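Local coordinates for alternansucrase (PDB 6HVG), which belongs to glycoside hydrolase family 70 and combines a TIM-barrel-type domain with repeats of the choline-binding type, at residues 145-149 with 150-154; 179-183 with 184-188; 683-686 with 687-691; 699-702 with 703-706; 809-812 with 813-816. All coordinates share one frame; numbering follows the deposited sequence.

Interaction 1 (145-149 with 150-154); sequences ENHNG and YFVYI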
loop_
_atom_site.group_PDB
_atom_site.type_symbol
_atom_site.label_atom_id
_atom_site.label_comp_id
_atom_site.label_asym_id
_atom_site.label_seq_id
_atom_site.Cartn_x
_atom_site.Cartn_y
_atom_site.Cartn_z
ATOM N N GLU A 145 26.284 -2.185 -26.663
ATOM C CA GLU A 145 26.968 -0.971 -27.101
ATOM C C GLU A 145 26.381 -0.511 -28.420
ATOM O O GLU A 145 25.951 -1.337 -29.223
ATOM C CB GLU A 145 28.465 -1.203 -27.273
ATOM C CG GLU A 145 29.277 -0.975 -26.015
ATOM C CD GLU A 145 30.762 -1.049 -26.284
ATOM O OE1 GLU A 145 31.161 -1.122 -27.471
ATOM O OE2 GLU A 145 31.527 -1.041 -25.301
ATOM N N ASN A 146 26.386 0.803 -28.635
ATOM C CA ASN A 146 25.932 1.399 -29.878
ATOM C C ASN A 146 27.105 1.948 -30.682
ATOM O O ASN A 146 27.821 2.825 -30.210
ATOM C CB ASN A 146 24.922 2.513 -29.584
ATOM C CG ASN A 146 24.576 3.332 -30.821
ATOM O OD1 ASN A 146 25.417 4.062 -31.347
ATOM N ND2 ASN A 146 23.332 3.221 -31.286
ATOM N N HIS A 147 27.295 1.442 -31.894
ATOM C CA HIS A 147 28.349 1.953 -32.773
ATOM C C HIS A 147 27.741 2.459 -34.076
ATOM O O HIS A 147 27.065 1.709 -34.790
ATOM C CB HIS A 147 29.435 0.890 -33.085
ATOM C CG HIS A 147 30.014 0.229 -31.871
ATOM N ND1 HIS A 147 30.369 -1.104 -31.843
ATOM C CD2 HIS A 147 30.269 0.710 -30.632
ATOM C CE1 HIS A 147 30.822 -1.411 -30.641
ATOM N NE2 HIS A 147 30.768 -0.329 -29.887
ATOM N N ASN A 148 27.990 3.728 -34.385
ATOM C CA ASN A 148 27.575 4.334 -35.655
ATOM C C ASN A 148 26.084 4.207 -35.931
ATOM O O ASN A 148 25.679 3.966 -37.064
ATOM C CB ASN A 148 28.380 3.736 -36.814
ATOM C CG ASN A 148 29.861 3.692 -36.516
ATOM O OD1 ASN A 148 30.330 4.305 -35.559
ATOM N ND2 ASN A 148 30.609 2.966 -37.331
ATOM N N GLY A 149 25.273 4.374 -34.892
ATOM C CA GLY A 149 23.838 4.268 -35.032
ATOM C C GLY A 149 23.288 2.856 -34.928
ATOM O O GLY A 149 22.102 2.624 -35.186
ATOM N N TYR A 150 24.116 1.905 -34.511
ATOM C CA TYR A 150 23.668 0.520 -34.423
ATOM C C TYR A 150 23.991 -0.107 -33.083
ATOM O O TYR A 150 25.036 0.172 -32.498
ATOM C CB TYR A 150 24.311 -0.291 -35.530
ATOM C CG TYR A 150 23.836 0.095 -36.897
ATOM C CD1 TYR A 150 22.679 -0.472 -37.437
ATOM C CD2 TYR A 150 24.539 1.019 -37.658
ATOM C CE1 TYR A 150 22.237 -0.130 -38.701
ATOM C CE2 TYR A 150 24.113 1.360 -38.936
ATOM C CZ TYR A 150 22.957 0.786 -39.444
ATOM O OH TYR A 150 22.517 1.114 -40.698
ATOM N N PHE A 151 23.091 -0.969 -32.617
ATOM C CA PHE A 151 23.328 -1.723 -31.397
ATOM C C PHE A 151 24.115 -3.001 -31.636
ATOM O O PHE A 151 23.789 -3.808 -32.507
ATOM C CB PHE A 151 22.031 -2.034 -30.692
ATOM C CG PHE A 151 21.445 -0.850 -29.989
ATOM C CD1 PHE A 151 21.634 -0.673 -28.624
ATOM C CD2 PHE A 151 20.723 0.110 -30.696
ATOM C CE1 PHE A 151 21.101 0.428 -27.973
ATOM C CE2 PHE A 151 20.184 1.214 -30.048
ATOM C CZ PHE A 151 20.372 1.371 -28.686
ATOM N N VAL A 152 25.184 -3.138 -30.864
ATOM C CA VAL A 152 25.995 -4.335 -30.785
ATOM C C VAL A 152 25.771 -4.901 -29.376
ATOM O O VAL A 152 25.371 -4.165 -28.461
ATOM C CB VAL A 152 27.480 -3.979 -31.023
ATOM C CG1 VAL A 152 28.397 -5.150 -30.720
ATOM C CG2 VAL A 152 27.688 -3.530 -32.464
ATOM N N TYR A 153 25.990 -6.207 -29.212
ATOM C CA TYR A 153 25.936 -6.847 -27.897
ATOM C C TYR A 153 27.236 -7.569 -27.634
ATOM O O TYR A 153 27.609 -8.440 -28.411
ATOM C CB TYR A 153 24.787 -7.856 -27.801
ATOM C CG TYR A 153 24.633 -8.432 -26.409
ATOM C CD1 TYR A 153 23.937 -7.733 -25.420
ATOM C CD2 TYR A 153 25.188 -9.665 -26.075
ATOM C CE1 TYR A 153 23.782 -8.252 -24.145
ATOM C CE2 TYR A 153 25.051 -10.193 -24.803
ATOM C CZ TYR A 153 24.345 -9.492 -23.836
ATOM O OH TYR A 153 24.209 -10.042 -22.571
ATOM N N ILE A 154 27.901 -7.217 -26.532
ATOM C CA ILE A 154 29.169 -7.834 -26.153
ATOM C C ILE A 154 28.969 -8.754 -24.942
ATOM O O ILE A 154 28.490 -8.331 -23.885
ATOM C CB ILE A 154 30.262 -6.779 -25.875
ATOM C CG1 ILE A 154 30.232 -5.695 -26.964
ATOM C CG2 ILE A 154 31.635 -7.445 -25.796
ATOM C CD1 ILE A 154 31.418 -4.758 -26.975
#

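Interaction 2 (179-183 with 184-188); sequences YQVKG and SFRDV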
loop_
_atom_site.group_PDB
_atom_site.type_symbol
_atom_site.label_atom_id
_atom_site.label_comp_id
_atom_site.label_asym_id
_atom_site.label_seq_id
_atom_site.Cartn_x
_atom_site.Cartn_y
_atom_site.Cartn_z
ATOM N N TYR A 179 25.973 -5.919 -35.975
ATOM C CA TYR A 179 24.901 -4.946 -35.769
ATOM C C TYR A 179 23.571 -5.648 -35.584
ATOM O O TYR A 179 23.341 -6.734 -36.125
ATOM C CB TYR A 179 24.814 -3.977 -36.953
ATOM C CG TYR A 179 26.021 -3.080 -37.134
ATOM C CD1 TYR A 179 26.867 -2.771 -36.066
ATOM C CD2 TYR A 179 26.295 -2.499 -38.367
ATOM C CE1 TYR A 179 27.954 -1.929 -36.230
ATOM C CE2 TYR A 179 27.387 -1.660 -38.542
ATOM C CZ TYR A 179 28.208 -1.380 -37.463
ATOM O OH TYR A 179 29.296 -0.553 -37.599
ATOM N N GLN A 180 22.699 -5.017 -34.816
ATOM C CA GLN A 180 21.390 -5.573 -34.546
ATOM C C GLN A 180 20.388 -5.081 -35.572
ATOM O O GLN A 180 20.356 -3.899 -35.915
ATOM C CB GLN A 180 20.917 -5.198 -33.153
ATOM C CG GLN A 180 19.544 -5.735 -32.804
ATOM C CD GLN A 180 19.099 -5.359 -31.402
ATOM O OE1 GLN A 180 19.897 -4.888 -30.589
ATOM N NE2 GLN A 180 17.815 -5.592 -31.100
ATOM N N VAL A 181 19.566 -6.017 -36.040
ATOM C CA VAL A 181 18.585 -5.783 -37.089
ATOM C C VAL A 181 17.232 -5.473 -36.492
ATOM O O VAL A 181 16.780 -6.171 -35.618
ATOM C CB VAL A 181 18.451 -7.017 -37.994
ATOM C CG1 VAL A 181 17.450 -6.771 -39.101
ATOM C CG2 VAL A 181 19.803 -7.379 -38.592
ATOM N N LYS A 182 16.596 -4.421 -36.992
ATOM C CA LYS A 182 15.287 -3.996 -36.540
ATOM C C LYS A 182 14.391 -3.669 -37.725
ATOM O O LYS A 182 14.815 -3.061 -38.710
ATOM C CB LYS A 182 15.414 -2.777 -35.656
ATOM C CG LYS A 182 15.961 -3.100 -34.299
ATOM C CD LYS A 182 16.101 -1.864 -33.434
ATOM C CE LYS A 182 16.957 -2.134 -32.199
ATOM N NZ LYS A 182 17.056 -0.908 -31.366
ATOM N N GLY A 183 13.141 -4.102 -37.623
ATOM C CA GLY A 183 12.138 -3.851 -38.648
ATOM C C GLY A 183 12.437 -4.504 -39.982
ATOM O O GLY A 183 12.027 -4.016 -41.018
ATOM N N SER A 184 13.147 -5.616 -39.959
ATOM C CA SER A 184 13.463 -6.336 -41.161
ATOM C C SER A 184 13.289 -7.823 -40.863
ATOM O O SER A 184 13.251 -8.214 -39.705
ATOM C CB SER A 184 14.889 -6.015 -41.551
ATOM O OG SER A 184 15.084 -6.221 -42.929
ATOM N N PHE A 185 13.164 -8.633 -41.908
ATOM C CA PHE A 185 13.091 -10.095 -41.794
ATOM C C PHE A 185 14.483 -10.689 -42.009
ATOM O O PHE A 185 15.200 -10.254 -42.906
ATOM C CB PHE A 185 12.184 -10.655 -42.887
ATOM C CG PHE A 185 10.762 -10.900 -42.468
ATOM C CD1 PHE A 185 10.414 -12.101 -41.903
ATOM C CD2 PHE A 185 9.767 -9.976 -42.710
ATOM C CE1 PHE A 185 9.113 -12.376 -41.544
ATOM C CE2 PHE A 185 8.456 -10.239 -42.354
ATOM C CZ PHE A 185 8.127 -11.442 -41.766
ATOM N N ARG A 186 14.863 -11.693 -41.226
ATOM C CA ARG A 186 16.105 -12.434 -41.493
ATOM C C ARG A 186 15.830 -13.939 -41.590
ATOM O O ARG A 186 14.858 -14.425 -41.027
ATOM C CB ARG A 186 17.145 -12.145 -40.413
ATOM C CG ARG A 186 17.734 -10.735 -40.446
ATOM C CD ARG A 186 18.576 -10.449 -41.694
ATOM N NE ARG A 186 18.198 -9.139 -42.227
ATOM C CZ ARG A 186 18.894 -8.019 -42.099
ATOM N NH1 ARG A 186 18.412 -6.899 -42.603
ATOM N NH2 ARG A 186 20.060 -8.007 -41.485
ATOM N N ASP A 187 16.671 -14.665 -42.318
ATOM C CA ASP A 187 16.501 -16.102 -42.512
ATOM C C ASP A 187 17.544 -16.868 -41.721
ATOM O O ASP A 187 18.716 -16.829 -42.058
ATOM C CB ASP A 187 16.658 -16.456 -43.985
ATOM C CG ASP A 187 15.513 -15.971 -44.827
ATOM O OD1 ASP A 187 14.350 -16.133 -44.408
ATOM O OD2 ASP A 187 15.768 -15.461 -45.938
ATOM N N VAL A 188 17.119 -17.583 -40.690
ATOM C CA VAL A 188 18.019 -18.434 -39.902
ATOM C C VAL A 188 17.433 -19.840 -39.876
ATOM O O VAL A 188 16.255 -20.001 -39.589
ATOM C CB VAL A 188 18.189 -17.931 -38.449
ATOM C CG1 VAL A 188 19.369 -18.626 -37.771
ATOM C CG2 VAL A 188 18.379 -16.418 -38.418
#

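Interaction 3 (683-686 with 687-691); sequences VTSQ and FGNSL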
loop_
_atom_site.group_PDB
_atom_site.type_symbol
_atom_site.label_atom_id
_atom_site.label_comp_id
_atom_site.label_asym_id
_atom_site.label_seq_id
_atom_site.Cartn_x
_atom_site.Cartn_y
_atom_site.Cartn_z
ATOM N N VAL A 683 18.729 14.523 2.064
ATOM C CA VAL A 683 19.984 13.893 1.632
ATOM C C VAL A 683 19.763 12.439 1.155
ATOM O O VAL A 683 20.347 12.019 0.159
ATOM C CB VAL A 683 21.116 14.012 2.705
ATOM C CG1 VAL A 683 20.876 13.124 3.909
ATOM C CG2 VAL A 683 22.460 13.655 2.118
ATOM N N THR A 684 18.919 11.679 1.845
ATOM C CA THR A 684 18.587 10.313 1.420
ATOM C C THR A 684 17.918 10.303 0.041
ATOM O O THR A 684 18.209 9.447 -0.818
ATOM C CB THR A 684 17.645 9.628 2.416
ATOM O OG1 THR A 684 18.193 9.709 3.738
ATOM C CG2 THR A 684 17.413 8.171 2.025
ATOM N N SER A 685 17.040 11.277 -0.170
ATOM C CA SER A 685 16.365 11.476 -1.452
ATOM C C SER A 685 17.346 11.779 -2.581
ATOM O O SER A 685 17.261 11.191 -3.655
ATOM C CB SER A 685 15.371 12.617 -1.314
ATOM O OG SER A 685 14.763 12.914 -2.526
ATOM N N GLN A 686 18.296 12.677 -2.323
ATOM C CA GLN A 686 19.275 13.051 -3.326
ATOM C C GLN A 686 20.211 11.876 -3.667
ATOM O O GLN A 686 20.700 11.793 -4.787
ATOM C CB GLN A 686 20.086 14.250 -2.846
ATOM C CG GLN A 686 20.776 15.038 -3.946
ATOM C CD GLN A 686 19.785 15.608 -4.913
ATOM O OE1 GLN A 686 18.966 16.431 -4.545
ATOM N NE2 GLN A 686 19.828 15.146 -6.150
ATOM N N PHE A 687 20.481 10.983 -2.715
ATOM C CA PHE A 687 21.239 9.781 -3.029
ATOM C C PHE A 687 20.464 8.945 -4.029
ATOM O O PHE A 687 21.040 8.375 -4.948
ATOM C CB PHE A 687 21.500 8.917 -1.787
ATOM C CG PHE A 687 22.516 9.482 -0.829
ATOM C CD1 PHE A 687 23.708 9.995 -1.277
ATOM C CD2 PHE A 687 22.280 9.453 0.541
ATOM C CE1 PHE A 687 24.637 10.481 -0.382
ATOM C CE2 PHE A 687 23.202 9.945 1.436
ATOM C CZ PHE A 687 24.389 10.447 0.976
ATOM N N GLY A 688 19.150 8.866 -3.830
ATOM C CA GLY A 688 18.264 8.156 -4.747
ATOM C C GLY A 688 18.401 8.652 -6.179
ATOM O O GLY A 688 18.597 7.859 -7.080
ATOM N N ASN A 689 18.316 9.966 -6.374
ATOM C CA ASN A 689 18.292 10.561 -7.693
ATOM C C ASN A 689 19.658 10.648 -8.358
ATOM O O ASN A 689 19.757 10.495 -9.575
ATOM C CB ASN A 689 17.691 11.968 -7.619
ATOM C CG ASN A 689 16.251 11.966 -7.141
ATOM O OD1 ASN A 689 15.518 10.996 -7.343
ATOM N ND2 ASN A 689 15.841 13.046 -6.501
ATOM N N SER A 690 20.700 10.906 -7.577
ATOM C CA SER A 690 22.046 11.104 -8.128
ATOM C C SER A 690 22.967 9.891 -8.144
ATOM O O SER A 690 23.906 9.868 -8.919
ATOM C CB SER A 690 22.745 12.228 -7.382
ATOM O OG SER A 690 22.045 13.439 -7.571
ATOM N N LEU A 691 22.721 8.892 -7.308
ATOM C CA LEU A 691 23.619 7.733 -7.252
ATOM C C LEU A 691 22.921 6.383 -7.199
ATOM O O LEU A 691 23.230 5.477 -7.952
ATOM C CB LEU A 691 24.483 7.838 -6.011
ATOM C CG LEU A 691 25.585 8.871 -6.008
ATOM C CD1 LEU A 691 26.093 9.066 -4.588
ATOM C CD2 LEU A 691 26.710 8.432 -6.926
#

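Interaction 4 (699-702 with 703-706); sequences SNMW and YFLD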
loop_
_atom_site.group_PDB
_atom_site.type_symbol
_atom_site.label_atom_id
_atom_site.label_comp_id
_atom_site.label_asym_id
_atom_site.label_seq_id
_atom_site.Cartn_x
_atom_site.Cartn_y
_atom_site.Cartn_z
ATOM N N SER A 699 20.071 12.429 -11.704
ATOM C CA SER A 699 20.324 13.845 -11.474
ATOM C C SER A 699 21.825 14.084 -11.211
ATOM O O SER A 699 22.534 13.242 -10.633
ATOM C CB SER A 699 19.509 14.357 -10.292
ATOM O OG SER A 699 18.183 13.899 -10.357
ATOM N N ASN A 700 22.322 15.213 -11.684
ATOM C CA ASN A 700 23.709 15.555 -11.463
ATOM C C ASN A 700 24.079 15.684 -9.983
ATOM O O ASN A 700 23.237 15.998 -9.128
ATOM C CB ASN A 700 24.047 16.856 -12.174
ATOM C CG ASN A 700 24.258 16.664 -13.648
ATOM O OD1 ASN A 700 24.082 15.569 -14.175
ATOM N ND2 ASN A 700 24.606 17.739 -14.332
ATOM N N MET A 701 25.351 15.423 -9.698
ATOM C CA MET A 701 25.894 15.582 -8.366
ATOM C C MET A 701 25.754 17.031 -7.916
ATOM O O MET A 701 25.681 17.295 -6.725
ATOM C CB MET A 701 27.360 15.176 -8.339
ATOM C CG MET A 701 27.652 13.751 -8.788
ATOM S SD MET A 701 26.888 12.444 -7.821
ATOM C CE MET A 701 27.731 12.669 -6.261
ATOM N N TRP A 702 25.720 17.963 -8.867
ATOM C CA TRP A 702 25.390 19.378 -8.604
ATOM C C TRP A 702 24.242 19.557 -7.617
ATOM O O TRP A 702 24.292 20.444 -6.781
ATOM C CB TRP A 702 25.028 20.114 -9.911
ATOM C CG TRP A 702 24.839 21.613 -9.766
ATOM C CD1 TRP A 702 25.831 22.557 -9.587
ATOM C CD2 TRP A 702 23.609 22.338 -9.805
ATOM N NE1 TRP A 702 25.282 23.822 -9.495
ATOM C CE2 TRP A 702 23.921 23.714 -9.627
ATOM C CE3 TRP A 702 22.268 21.968 -9.961
ATOM C CZ2 TRP A 702 22.943 24.704 -9.613
ATOM C CZ3 TRP A 702 21.295 22.953 -9.931
ATOM C CH2 TRP A 702 21.641 24.307 -9.755
ATOM N N TYR A 703 23.219 18.714 -7.709
ATOM C CA TYR A 703 22.037 18.869 -6.854
ATOM C C TYR A 703 22.312 18.711 -5.356
ATOM O O TYR A 703 21.571 19.267 -4.542
ATOM C CB TYR A 703 20.898 17.944 -7.304
ATOM C CG TYR A 703 20.244 18.428 -8.585
ATOM C CD1 TYR A 703 19.377 19.511 -8.572
ATOM C CD2 TYR A 703 20.514 17.819 -9.815
ATOM C CE1 TYR A 703 18.789 19.968 -9.733
ATOM C CE2 TYR A 703 19.940 18.276 -10.980
ATOM C CZ TYR A 703 19.082 19.351 -10.928
ATOM O OH TYR A 703 18.512 19.800 -12.076
ATOM N N PHE A 704 23.366 17.981 -4.999
ATOM C CA PHE A 704 23.752 17.843 -3.595
ATOM C C PHE A 704 24.112 19.182 -2.949
ATOM O O PHE A 704 23.936 19.349 -1.736
ATOM C CB PHE A 704 24.936 16.899 -3.441
ATOM C CG PHE A 704 24.577 15.442 -3.514
ATOM C CD1 PHE A 704 24.029 14.807 -2.445
ATOM C CD2 PHE A 704 24.840 14.708 -4.651
ATOM C CE1 PHE A 704 23.735 13.455 -2.502
ATOM C CE2 PHE A 704 24.555 13.356 -4.717
ATOM C CZ PHE A 704 23.992 12.728 -3.643
ATOM N N LEU A 705 24.612 20.118 -3.746
ATOM C CA LEU A 705 25.077 21.399 -3.229
ATOM C C LEU A 705 23.943 22.300 -2.734
ATOM O O LEU A 705 24.127 22.996 -1.732
ATOM C CB LEU A 705 25.898 22.142 -4.297
ATOM C CG LEU A 705 27.140 21.435 -4.857
ATOM C CD1 LEU A 705 27.873 22.306 -5.862
ATOM C CD2 LEU A 705 28.102 21.042 -3.750
ATOM N N ASP A 706 22.804 22.304 -3.441
ATOM C CA ASP A 706 21.670 23.182 -3.154
ATOM C C ASP A 706 22.177 24.624 -3.164
ATOM O O ASP A 706 22.156 25.310 -2.145
ATOM C CB ASP A 706 21.017 22.778 -1.823
ATOM C CG ASP A 706 19.802 23.633 -1.457
ATOM O OD1 ASP A 706 19.068 24.064 -2.366
ATOM O OD2 ASP A 706 19.561 23.865 -0.247
#

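Interaction 5 (809-812 with 813-816); sequences SAYA and MLLT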
loop_
_atom_site.group_PDB
_atom_site.type_symbol
_atom_site.label_atom_id
_atom_site.label_comp_id
_atom_site.label_asym_id
_atom_site.label_seq_id
_atom_site.Cartn_x
_atom_site.Cartn_y
_atom_site.Cartn_z
ATOM N N SER A 809 29.826 4.587 -2.710
ATOM C CA SER A 809 30.004 6.011 -2.947
ATOM C C SER A 809 29.053 6.805 -2.075
ATOM O O SER A 809 29.406 7.859 -1.550
ATOM C CB SER A 809 29.800 6.333 -4.441
ATOM O OG SER A 809 30.390 5.337 -5.268
ATOM N N ALA A 810 27.835 6.304 -1.942
ATOM C CA ALA A 810 26.835 6.924 -1.080
ATOM C C ALA A 810 27.292 6.947 0.381
ATOM O O ALA A 810 27.159 7.963 1.044
ATOM C CB ALA A 810 25.508 6.185 -1.205
ATOM N N TYR A 811 27.831 5.830 0.873
ATOM C CA TYR A 811 28.394 5.778 2.225
ATOM C C TYR A 811 29.627 6.680 2.392
ATOM O O TYR A 811 29.814 7.286 3.437
ATOM C CB TYR A 811 28.682 4.335 2.664
ATOM C CG TYR A 811 27.458 3.668 3.271
ATOM C CD1 TYR A 811 27.178 3.791 4.613
ATOM C CD2 TYR A 811 26.573 2.945 2.494
ATOM C CE1 TYR A 811 26.054 3.195 5.171
ATOM C CE2 TYR A 811 25.452 2.346 3.038
ATOM C CZ TYR A 811 25.195 2.476 4.375
ATOM O OH TYR A 811 24.076 1.898 4.928
ATOM N N ALA A 812 30.440 6.816 1.358
ATOM C CA ALA A 812 31.584 7.722 1.423
ATOM C C ALA A 812 31.117 9.127 1.762
ATOM O O ALA A 812 31.733 9.813 2.586
ATOM C CB ALA A 812 32.362 7.729 0.113
ATOM N N MET A 813 30.031 9.557 1.137
ATOM C CA MET A 813 29.454 10.870 1.427
ATOM C C MET A 813 28.752 10.898 2.783
ATOM O O MET A 813 28.970 11.811 3.581
ATOM C CB MET A 813 28.485 11.278 0.325
ATOM C CG MET A 813 29.167 11.466 -1.027
ATOM S SD MET A 813 28.044 11.947 -2.347
ATOM C CE MET A 813 27.364 13.478 -1.685
ATOM N N LEU A 814 27.927 9.890 3.049
ATOM C CA LEU A 814 27.198 9.819 4.311
ATOM C C LEU A 814 28.130 9.945 5.496
ATOM O O LEU A 814 27.832 10.657 6.457
ATOM C CB LEU A 814 26.438 8.497 4.435
ATOM C CG LEU A 814 25.524 8.407 5.647
ATOM C CD1 LEU A 814 24.294 9.279 5.443
ATOM C CD2 LEU A 814 25.113 6.965 5.900
ATOM N N LEU A 815 29.259 9.254 5.408
ATOM C CA LEU A 815 30.175 9.096 6.540
ATOM C C LEU A 815 31.193 10.216 6.704
ATOM O O LEU A 815 31.893 10.244 7.704
ATOM C CB LEU A 815 30.903 7.754 6.438
ATOM C CG LEU A 815 29.991 6.521 6.522
ATOM C CD1 LEU A 815 30.768 5.263 6.210
ATOM C CD2 LEU A 815 29.312 6.383 7.875
ATOM N N THR A 816 31.272 11.133 5.737
ATOM C CA THR A 816 32.142 12.322 5.831
ATOM C C THR A 816 31.375 13.642 6.002
ATOM O O THR A 816 31.983 14.683 6.222
ATOM C CB THR A 816 33.045 12.452 4.583
ATOM O OG1 THR A 816 32.250 12.477 3.381
ATOM C CG2 THR A 816 34.004 11.295 4.514
#

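Interaction 1 (145-149 with 150-154)
Glu-145 and Val-152 face each other across a tight two-residue beta hairpin, with strand 144-147 antiparallel to strand 150-153. They form a hydrogen-bonded pair: Glu-145 N gives to Val-152 O (2.8 Å), and Glu-145 O receives Val-152 N. With CG anti to the carbonyl carbon (chi1 -88°) and an extended chain beyond it, Glu-145 lays OE1 3.7 Å from Ile-154 CD1. Glu-145 OE1 also accepts His-147 NE2 at 2.6 Å, on its anti side and near the imidazole plane, while OE2 bonds His-143. Asn-146, in a non-hydrogen-bonded pair with Phe-151, points to the other face of the hairpin, where its ND2 sits over the phenyl face, 3.9 Å from Phe-151 CE2. His-147 returns to the side of Glu-145 and Val-152 and closes the second hydrogen-bonded pair with Tyr-150. Its ring meets valine obliquely, His-147 ND1 lying 3.7 Å from Val-152 CG2. Asn-148 and Gly-149 form the corner of the type I' turn. Both have positive phi, which asparagine tolerates well; at 85°, Gly-149 has no CB to press on the preceding carbonyl. Tyr-150, whose ring stacks on Tyr-179, brings CD2 to 3.2 Å from Asn-148 O.

Interaction 2 (179-183 with 184-188)
Arg-186 reaches back across a glycine turn to cover Val-181, the two side chains approaching from opposite directions. Beyond its CB, Arg-186 CG stands anti to the carbonyl carbon (chi1 -70°) and comes within 4.2 Å of Val-181 CG1. The chain bends at chi2 and again at chi3, folding the head group over the valine instead of letting it run straight outward. Arg-186 NE donates to Phe-185 O at 3.3 Å; the oxygen lies close to the guanidinium plane, although NE stands above the carbonyl plane. At CZ the flat group meets its main partner, since Val-181 CG1 sits beneath the centre of one face, 3.6 Å from Arg-186 CZ. Arg-186 NH1 makes a weak hydrogen bond to Ser-184 OG (3.4 Å), and NH2, near Val-181 CG2, has its strong partner in Asp-175 OD1, a salt bridge. Val-181 CG1 also lies 3.6 Å from Ser-184 CB, inside the bend. Gly-183 suits the corner because its phi is positive (64°). This turn leads into strand 185-188, which pairs with 191-194 in a hairpin of a choline-binding repeat. The branched valine offers a methyl to the apolar face of the guanidinium, leaving the N-H groups directed around its rim for polar partners; the neighbouring aspartate probably balances the charge.

Interaction 3 (683-686 with 687-691)
Gln-686 and Ser-690 sit one turn apart on helix 681-692, which follows strand 678-679 of the parallel barrel sheet, and they are joined twice. Ser-690 N donates to Gln-686 O (2.9 Å), and Gln-686 NE2 donates to Ser-690 OG (3.1 Å, 160° at the hydrogen). The glutamine amide gets there because its CG is anti to the backbone N and the chain then folds at chi2 (61°), bringing NE2 alongside the next turn with OG in the amide plane. Glutamine is long enough for this loop-back, and the serine hydroxyl can accept the bond while still offering its own proton. Ser-690 OG also bonds Ser-699 O and Asn-700 O; having a single proton, it probably shares it between them or alternates. The backbone is satisfied in the usual i to i+4 manner: Phe-687 N to Val-683 O, Gly-688 N to Thr-684 O and Asn-689 N to Ser-685 O. Within 687-691, Leu-691 N reaches Phe-687 O. The buried hydroxyl of Thr-684 is bound to Phe-748 O, and Ser-690 O accepts from Asn-916 ND2. The side chain of Phe-687 is apolar. Its ring has Val-683 O over one face and runs side by side with the valine side chain, where Val-683 CG2 touches Phe-687 CE2 at 3.8 Å.

Interaction 4 (699-702 with 703-706)
Trp-702 and Tyr-703, neighbours in sequence, form a T-shaped pair in which the edge of the indole drives into the face of the phenol. The indole six-membered ring and the phenol ring have centroids 5.3 Å apart and planes at 75°, and Trp-702 CE3 stands 4.0 Å above the middle of the Tyr-703 ring. The tryptophan turns this way because its CG is anti to the backbone N (chi1 -173°). Another side of the tyrosine is filled by a smaller bump: Ser-699 CB rests obliquely 3.6 Å from Tyr-703 CD2, and a residue as slim as serine fits there. Met-701 bends at chi2 and chi3, which curls its thioether beside Phe-704. The two side chains point the same way, with Met-701 CE 3.6 Å from Phe-704 CE2, and SD lies at the ring edge, a Met-aromatic contact. Unbranched methionine can follow that rim closely; Met-813 of helix 807-814 packs against both residues. Leu-705 leans over Trp-702 O and extends CD1 to 4.3 Å from Trp-702 CD1. Beneath these side chains run three successive i to i+3 bonds: Tyr-703 N to Asn-700 O, Phe-704 N to Met-701 O and Leu-705 N to Trp-702 O. They make a series of overlapping turns with helical backbone angles, packed in space against helix 681-692 and strand 862-866 of the family 70 domain.

Interaction 5 (809-812 with 813-816)
Thr-816 turns its OG1 into the crowded position between the backbone N and the carbonyl carbon (chi1 56°), and this sets the hydroxyl against Ala-812 O. The bond is 2.8 Å long from Thr-816 OG1 to Ala-812 O, in the carbonyl plane and on a lone pair. Leu-814 takes a different course: its CG stands anti to the backbone N (chi1 -173°), and Leu-814 CD2, the extended branch, reaches the ring of Tyr-811, 4.0 Å from Tyr-811 CE1. The ring and the leucine point the same way, so they pack flank to flank. Leu-815 meets the tyrosine from another direction, placing CD1 near the ring plane at its edge, 4.2 Å from Tyr-811 CD1. Tyr-811 itself carries its OH to Asp-828 OD2 and Tyr-825 N, while the ring carbons pack against the two leucines and other apolar side chains, Ile-847 among them. Successive i to i+4 bonds run along helix 807-814, from Met-813 N to Ser-809 O and from Leu-814 N to Ala-810 O; the same spacing recurs as Leu-815 N meets Tyr-811 O. Small Ala-810 packs on Val-749 of a loop and Ala-812 on Leu-850 of helix 844-857. In this wholly buried setting the threonine hydroxyl gives Ala-812 O a donor near the end of the helix, so polarity is paid for locally, whereas the side-chain contacts between Tyr-811 and the two leucines are apolar.

How the interactions relate
Interactions 1 and 2 lie near the surface and touch through Tyr-150 and Tyr-179, with interaction 2 in a choline-binding repeat. There hairpins and turns dominate, charged and polar side chains lie against apolar ones, and glycines with positive phi make the corners. Interactions 3, 4 and 5 cluster in the family 70 domain, about 20 Å or more from interaction 1 between nearest atoms. Interactions 3 and 5 are buried helical turns; interaction 4 is a partly buried series of turns in a loop. Met-813 of interaction 5 is the common partner of interactions 3 and 4, while Ser-690 ties interaction 3 to interaction 4 by polar bonds. Interaction 5 meets both neighbours by apolar packing.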